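Uncharacterized protein (PDB 5KOL) is an inactive member of the CinA (PncC) family that lacks nicotinamide-nucleotide amidohydrolase activity and whose own function is unknown. Local coordinates at residues A[54-57]-A[58-61]; A[78-81]-A[82-85]. All coordinates share one frame; numbering follows the deposited sequence. Where two conformers were deposited one is given.

Interaction 1: A[54-57]-A[58-61]; sequences AEDT and PKFY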
ATOM      1  N   ALA A  54       2.447   4.383 -12.661  1.00 37.64           N
ATOM      2  CA  ALA A  54       2.937   3.998 -13.968  1.00 40.02           C
ATOM      3  C   ALA A  54       1.804   3.985 -14.990  1.00 42.01           C
ATOM      4  O   ALA A  54       0.613   3.952 -14.665  1.00 44.66           O
ATOM      5  CB  ALA A  54       3.615   2.629 -13.914  1.00 36.47           C
ATOM      6  N   GLU A  55       2.226   3.933 -16.237  1.00 42.27           N
ATOM      7  CA  GLU A  55       1.323   3.864 -17.351  1.00 47.77           C
ATOM      8  C   GLU A  55       0.766   2.477 -17.472  1.00 39.19           C
ATOM      9  O   GLU A  55       1.487   1.535 -17.317  1.00 39.47           O
ATOM     10  CB  GLU A  55       2.065   4.139 -18.652  1.00 61.35           C
ATOM     11  CG  GLU A  55       2.666   5.509 -18.781  1.00 79.26           C
ATOM     12  CD  GLU A  55       1.624   6.589 -18.914  1.00 91.45           C
ATOM     13  OE1 GLU A  55       0.742   6.438 -19.775  1.00 91.21           O
ATOM     14  OE2 GLU A  55       1.697   7.572 -18.149  1.00 99.91           O
ATOM     15  N   ASP A  56      -0.519   2.366 -17.751  1.00 35.66           N
ATOM     16  CA  ASP A  56      -1.151   1.064 -17.983  1.00 42.48           C
ATOM     17  C   ASP A  56      -0.916   0.093 -16.822  1.00 41.90           C
ATOM     18  O   ASP A  56      -0.782  -1.118 -17.020  1.00 35.85           O
ATOM     19  CB  ASP A  56      -0.675   0.460 -19.303  1.00 50.51           C
ATOM     20  CG  ASP A  56      -1.236   1.197 -20.513  1.00 60.24           C
ATOM     21  OD1 ASP A  56      -1.226   0.628 -21.626  1.00 66.47           O
ATOM     22  OD2 ASP A  56      -1.691   2.349 -20.346  1.00 55.32           O
ATOM     23  N   THR A  57      -0.887   0.634 -15.597  1.00 36.32           N
ATOM     24  CA  THR A  57      -0.871  -0.188 -14.378  1.00 33.67           C
ATOM     25  C   THR A  57      -1.825  -1.379 -14.413  1.00 32.51           C
ATOM     26  O   THR A  57      -1.385  -2.488 -14.088  1.00 30.74           O
ATOM     27  CB  THR A  57      -1.199   0.663 -13.140  1.00 34.16           C
ATOM     28  OG1 THR A  57      -0.326   1.803 -13.080  1.00 28.89           O
ATOM     29  CG2 THR A  57      -1.026  -0.172 -11.865  1.00 35.67           C
ATOM     30  N   PRO A  58      -3.107  -1.239 -14.785  1.00 39.75           N
ATOM     31  CA  PRO A  58      -4.025  -2.380 -14.639  1.00 35.43           C
ATOM     32  C   PRO A  58      -3.686  -3.545 -15.532  1.00 41.15           C
ATOM     33  O   PRO A  58      -4.189  -4.645 -15.286  1.00 41.43           O
ATOM     34  CB  PRO A  58      -5.392  -1.784 -15.013  1.00 40.70           C
ATOM     35  CG  PRO A  58      -5.218  -0.323 -14.932  1.00 47.12           C
ATOM     36  CD  PRO A  58      -3.809  -0.083 -15.359  1.00 37.59           C
ATOM     37  N   LYS A  59      -2.856  -3.344 -16.556  1.00 37.31           N
ATOM     38  CA  LYS A  59      -2.457  -4.428 -17.433  1.00 37.12           C
ATOM     39  C   LYS A  59      -1.392  -5.326 -16.817  1.00 37.71           C
ATOM     40  O   LYS A  59      -1.087  -6.370 -17.398  1.00 38.82           O
ATOM     41  CB  LYS A  59      -1.960  -3.866 -18.769  1.00 39.08           C
ATOM     42  CG  LYS A  59      -3.081  -3.284 -19.621  1.00 40.29           C
ATOM     43  CD  LYS A  59      -2.549  -2.669 -20.906  1.00 54.71           C
ATOM     44  CE  LYS A  59      -3.694  -2.154 -21.769  1.00 60.58           C
ATOM     45  NZ  LYS A  59      -3.239  -1.281 -22.902  1.00 68.70           N
ATOM     46  N   PHE A  60      -0.830  -4.971 -15.659  1.00 32.27           N
ATOM     47  CA  PHE A  60       0.174  -5.851 -15.069  1.00 30.37           C
ATOM     48  C   PHE A  60       0.197  -5.842 -13.546  1.00 30.14           C
ATOM     49  O   PHE A  60       0.888  -6.677 -12.951  1.00 28.74           O
ATOM     50  CB  PHE A  60       1.577  -5.502 -15.590  1.00 30.79           C
ATOM     51  CG  PHE A  60       2.117  -4.191 -15.072  1.00 26.95           C
ATOM     52  CD1 PHE A  60       1.735  -2.996 -15.647  1.00 31.35           C
ATOM     53  CD2 PHE A  60       3.022  -4.162 -14.023  1.00 33.07           C
ATOM     54  CE1 PHE A  60       2.233  -1.798 -15.179  1.00 31.31           C
ATOM     55  CE2 PHE A  60       3.518  -2.962 -13.549  1.00 32.08           C
ATOM     56  CZ  PHE A  60       3.124  -1.780 -14.130  1.00 29.27           C
ATOM     57  N   TYR A  61      -0.540  -4.935 -12.895  1.00 33.75           N
ATOM     58  CA  TYR A  61      -0.437  -4.790 -11.442  1.00 30.81           C
ATOM     59  C   TYR A  61      -1.788  -4.469 -10.827  1.00 32.97           C
ATOM     60  O   TYR A  61      -2.441  -3.507 -11.234  1.00 34.95           O
ATOM     61  CB  TYR A  61       0.562  -3.684 -11.073  1.00 25.33           C
ATOM     62  CG  TYR A  61       0.746  -3.430  -9.578  1.00 27.84           C
ATOM     63  CD1 TYR A  61       1.436  -4.336  -8.777  1.00 23.98           C
ATOM     64  CD2 TYR A  61       0.274  -2.255  -8.985  1.00 29.61           C
ATOM     65  CE1 TYR A  61       1.630  -4.091  -7.404  1.00 25.06           C
ATOM     66  CE2 TYR A  61       0.455  -1.999  -7.622  1.00 23.10           C
ATOM     67  CZ  TYR A  61       1.141  -2.923  -6.843  1.00 27.14           C
ATOM     68  OH  TYR A  61       1.340  -2.669  -5.510  1.00 23.05           O
TER
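The backbone from Thr57 to Tyr61 curls round the carbonyl of Thr57, a short 3-10 turn that follows directly on the type II beta turn from Ala54 to Thr57. Thr57 O accepts two backbone N-H groups. Phe60 N reaches Thr57 O at 3.0 Å from above the carbonyl plane, and Tyr61 N comes to Thr57 O nearly along the C=O axis at 2.9 Å. One step earlier, Lys59 N bonds to Asp56 O at 3.1 Å.

Asp56 and Lys59 run side by side and point the same way. The lysine chain is extended, and Lys59 NZ meets Asp56 OD1 in a salt bridge of 3.1 Å. The ammonium approaches from above the carboxylate plane. Both residues are exposed, so solvent probably weakens the attraction.

This loop joins helix 46-52 to strand 61-67, an outermost strand of the mixed sheet within this chain. Thr57, Phe60 and Tyr61 are buried in it, while Asp56, Pro58 and Lys59 are exposed. Phe60 has CG between its backbone N and carbonyl carbon (chi1 71°), which brings the ring edge up to the beta turn. Asp56 O lies 3.4 Å from Phe60 CD1, and Ala54 CB is 4.4 Å from Phe60 CZ. Tyr61 CB sits over one face, offset toward the rim. Ser26 and Leu29 of helix 18-31 also touch this ring.

Thr57 OG1 stands beside the backbone N (chi1 -53°), which puts the methyl CG2 anti to it. CG2 lies in the plane of the Tyr61 ring, at its edge; Thr57 CG2 is 3.8 Å from Tyr61 CD2. Tyr61 OH is hydrogen-bonded to Thr38 OG1. Thr57 OG1 bonds to Leu51 O in helix 46-52, and Ala54 O, 2.8 Å from Thr57 OG1, is another possible acceptor. Thr57 and Pro58 also pack on Phe68 and Thr69 of the second subunit.

Interaction 2: A[78-81]-A[82-85]; sequences SVSQ and QSLE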
ATOM      1  N   SER A  78       1.417 -14.690   5.584  1.00 30.31           N
ATOM      2  CA  SER A  78       1.757 -16.031   6.061  0.68 27.31           C
ATOM      3  C   SER A  78       3.245 -16.157   6.376  1.00 26.25           C
ATOM      4  O   SER A  78       3.832 -17.227   6.208  1.00 34.03           O
ATOM      5  CB  SER A  78       1.328 -17.103   5.053  0.68 28.38           C
ATOM      6  OG  SER A  78       1.490 -18.418   5.575  0.68 27.96           O
ATOM      7  N   VAL A  79       3.872 -15.059   6.807  1.00 26.42           N
ATOM      8  CA  VAL A  79       5.209 -15.138   7.390  1.00 26.77           C
ATOM      9  C   VAL A  79       5.107 -15.895   8.709  1.00 29.16           C
ATOM     10  O   VAL A  79       4.251 -15.590   9.552  1.00 30.55           O
ATOM     11  CB  VAL A  79       5.788 -13.735   7.616  1.00 30.42           C
ATOM     12  CG1 VAL A  79       7.118 -13.830   8.360  1.00 29.60           C
ATOM     13  CG2 VAL A  79       5.943 -12.965   6.277  1.00 24.35           C
ATOM     14  N   SER A  80       5.962 -16.897   8.898  1.00 33.93           N
ATOM     15  CA  SER A  80       5.832 -17.745  10.076  1.00 29.03           C
ATOM     16  C   SER A  80       6.380 -17.041  11.312  1.00 35.68           C
ATOM     17  O   SER A  80       7.402 -16.349  11.254  1.00 29.91           O
ATOM     18  CB  SER A  80       6.549 -19.084   9.876  1.00 29.22           C
ATOM     19  OG  SER A  80       7.935 -18.964  10.136  1.00 34.53           O
ATOM     20  N   GLN A  81       5.675 -17.220  12.429  1.00 29.47           N
ATOM     21  CA  GLN A  81       6.131 -16.719  13.721  1.00 28.02           C
ATOM     22  C   GLN A  81       7.539 -17.200  14.050  1.00 31.55           C
ATOM     23  O   GLN A  81       8.347 -16.432  14.576  1.00 30.58           O
ATOM     24  CB  GLN A  81       5.153 -17.163  14.819  1.00 30.67           C
ATOM     25  CG  GLN A  81       5.348 -16.486  16.163  1.00 39.97           C
ATOM     26  CD  GLN A  81       4.482 -17.115  17.252  1.00 43.84           C
ATOM     27  OE1 GLN A  81       4.635 -18.282  17.580  1.00 44.36           O
ATOM     28  NE2 GLN A  81       3.551 -16.347  17.782  1.00 49.01           N
ATOM     29  N   GLN A  82       7.844 -18.472  13.772  1.00 29.05           N
ATOM     30  CA  GLN A  82       9.190 -18.978  14.033  1.00 34.83           C
ATOM     31  C   GLN A  82      10.251 -18.178  13.279  1.00 37.97           C
ATOM     32  O   GLN A  82      11.308 -17.855  13.835  1.00 31.28           O
ATOM     33  CB  GLN A  82       9.274 -20.460  13.673  1.00 32.49           C
ATOM     34  CG  GLN A  82       8.255 -21.306  14.465  1.00 52.75           C
ATOM     35  CD  GLN A  82       7.008 -21.717  13.662  1.00 56.04           C
ATOM     36  OE1 GLN A  82       6.211 -20.872  13.219  1.00 37.67           O
ATOM     37  NE2 GLN A  82       6.801 -23.032  13.535  1.00 55.05           N
ATOM     38  N   SER A  83       9.995 -17.847  12.014  1.00 33.24           N
ATOM     39  CA  SER A  83      11.008 -17.130  11.246  0.61 31.45           C
ATOM     40  C   SER A  83      11.237 -15.725  11.800  1.00 32.48           C
ATOM     41  O   SER A  83      12.376 -15.241  11.810  1.00 32.96           O
ATOM     42  CB  SER A  83      10.616 -17.078   9.769  0.61 30.01           C
ATOM     43  OG  SER A  83       9.507 -16.229   9.549  0.61 27.71           O
ATOM     44  N   LEU A  84      10.172 -15.062  12.261  1.00 30.81           N
ATOM     45  CA  LEU A  84      10.308 -13.731  12.854  1.00 26.44           C
ATOM     46  C   LEU A  84      11.082 -13.792  14.165  1.00 33.83           C
ATOM     47  O   LEU A  84      11.956 -12.951  14.421  1.00 33.71           O
ATOM     48  CB  LEU A  84       8.919 -13.129  13.082  1.00 29.48           C
ATOM     49  CG  LEU A  84       8.176 -12.601  11.859  1.00 26.76           C
ATOM     50  CD1 LEU A  84       6.732 -12.402  12.204  1.00 32.25           C
ATOM     51  CD2 LEU A  84       8.780 -11.283  11.363  1.00 32.07           C
ATOM     52  N   GLU A  85      10.769 -14.782  15.012  1.00 33.70           N
ATOM     53  CA  GLU A  85      11.499 -14.951  16.267  1.00 43.71           C
ATOM     54  C   GLU A  85      12.978 -15.271  16.036  1.00 31.45           C
ATOM     55  O   GLU A  85      13.842 -14.781  16.772  1.00 34.59           O
ATOM     56  CB  GLU A  85      10.827 -16.041  17.120  1.00 40.46           C
ATOM     57  CG  GLU A  85       9.306 -15.822  17.287  1.00 40.75           C
ATOM     58  CD  GLU A  85       8.627 -16.786  18.277  1.00 55.83           C
ATOM     59  OE1 GLU A  85       8.991 -17.985  18.311  1.00 49.07           O
ATOM     60  OE2 GLU A  85       7.697 -16.337  18.985  1.00 58.43           O
TER
HETATM   61  O   HOH W   1       6.947 -20.195  17.321  1.00 53.34           O
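The flat ends of Gln81 and Glu85 are stacked, with the amide and carboxylate planes only 3° apart. Gln81 CD lies 3.7 Å from Glu85 OE2, so one face of each group is turned to the other. At the oxygen ends a water bridges the pair, donating to Gln81 OE1 at 3.0 Å and to Glu85 OE1 at 3.2 Å. The Gln81 chain is extended, with CG anti to the backbone N (chi1 -168°), and this carries the amide out alongside Glu85, one turn further on.

At the backbone, the first turn of helix 81-87 closes. Ser80 is its N-cap. Ser80 OG accepts from Ser83 N at 3.0 Å, while Ser80 O accepts from Leu84 N. Glu85 N bonds to Gln81 O at 3.0 Å. In the conformer given, Ser83 OG is hydrogen-bonded to Glu97 OE1; it also lies 2.7 Å from Ser80 O, but which of them takes its proton is not settled. Glu97 also accepts from Ser80 N, through OE2.

On the buried side Val79 CG1 touches Leu84 CG at 3.9 Å, the two side chains crossing at about a right angle. Both also touch side chains of helices 70-76 and 92-106.

The Ser80 N-H, the Ser83 hydroxyl and the nearby positive end of the helix dipole would probably favour a charged carboxylate on Glu97.

In the fold
From the N terminus, the chain passes helix 18-31, strand 36-40 and helix 46-52 before it reaches interaction 1. This contact closes the loop into strand 61-67, beside helix 18-31 and the second subunit. After the strand come helix 70-76 and then interaction 2, which closes the loop into helix 81-87 and joins it to helices 70-76 and 92-106. Each contact is local, so the two follow in series and neither nest nor cross. The centres of interactions 1 and 2 are about 32 Å apart, on opposite sides of the chain's centre, and the two do not touch. The chain between 61 and 78 connects them, all within the CinA family region.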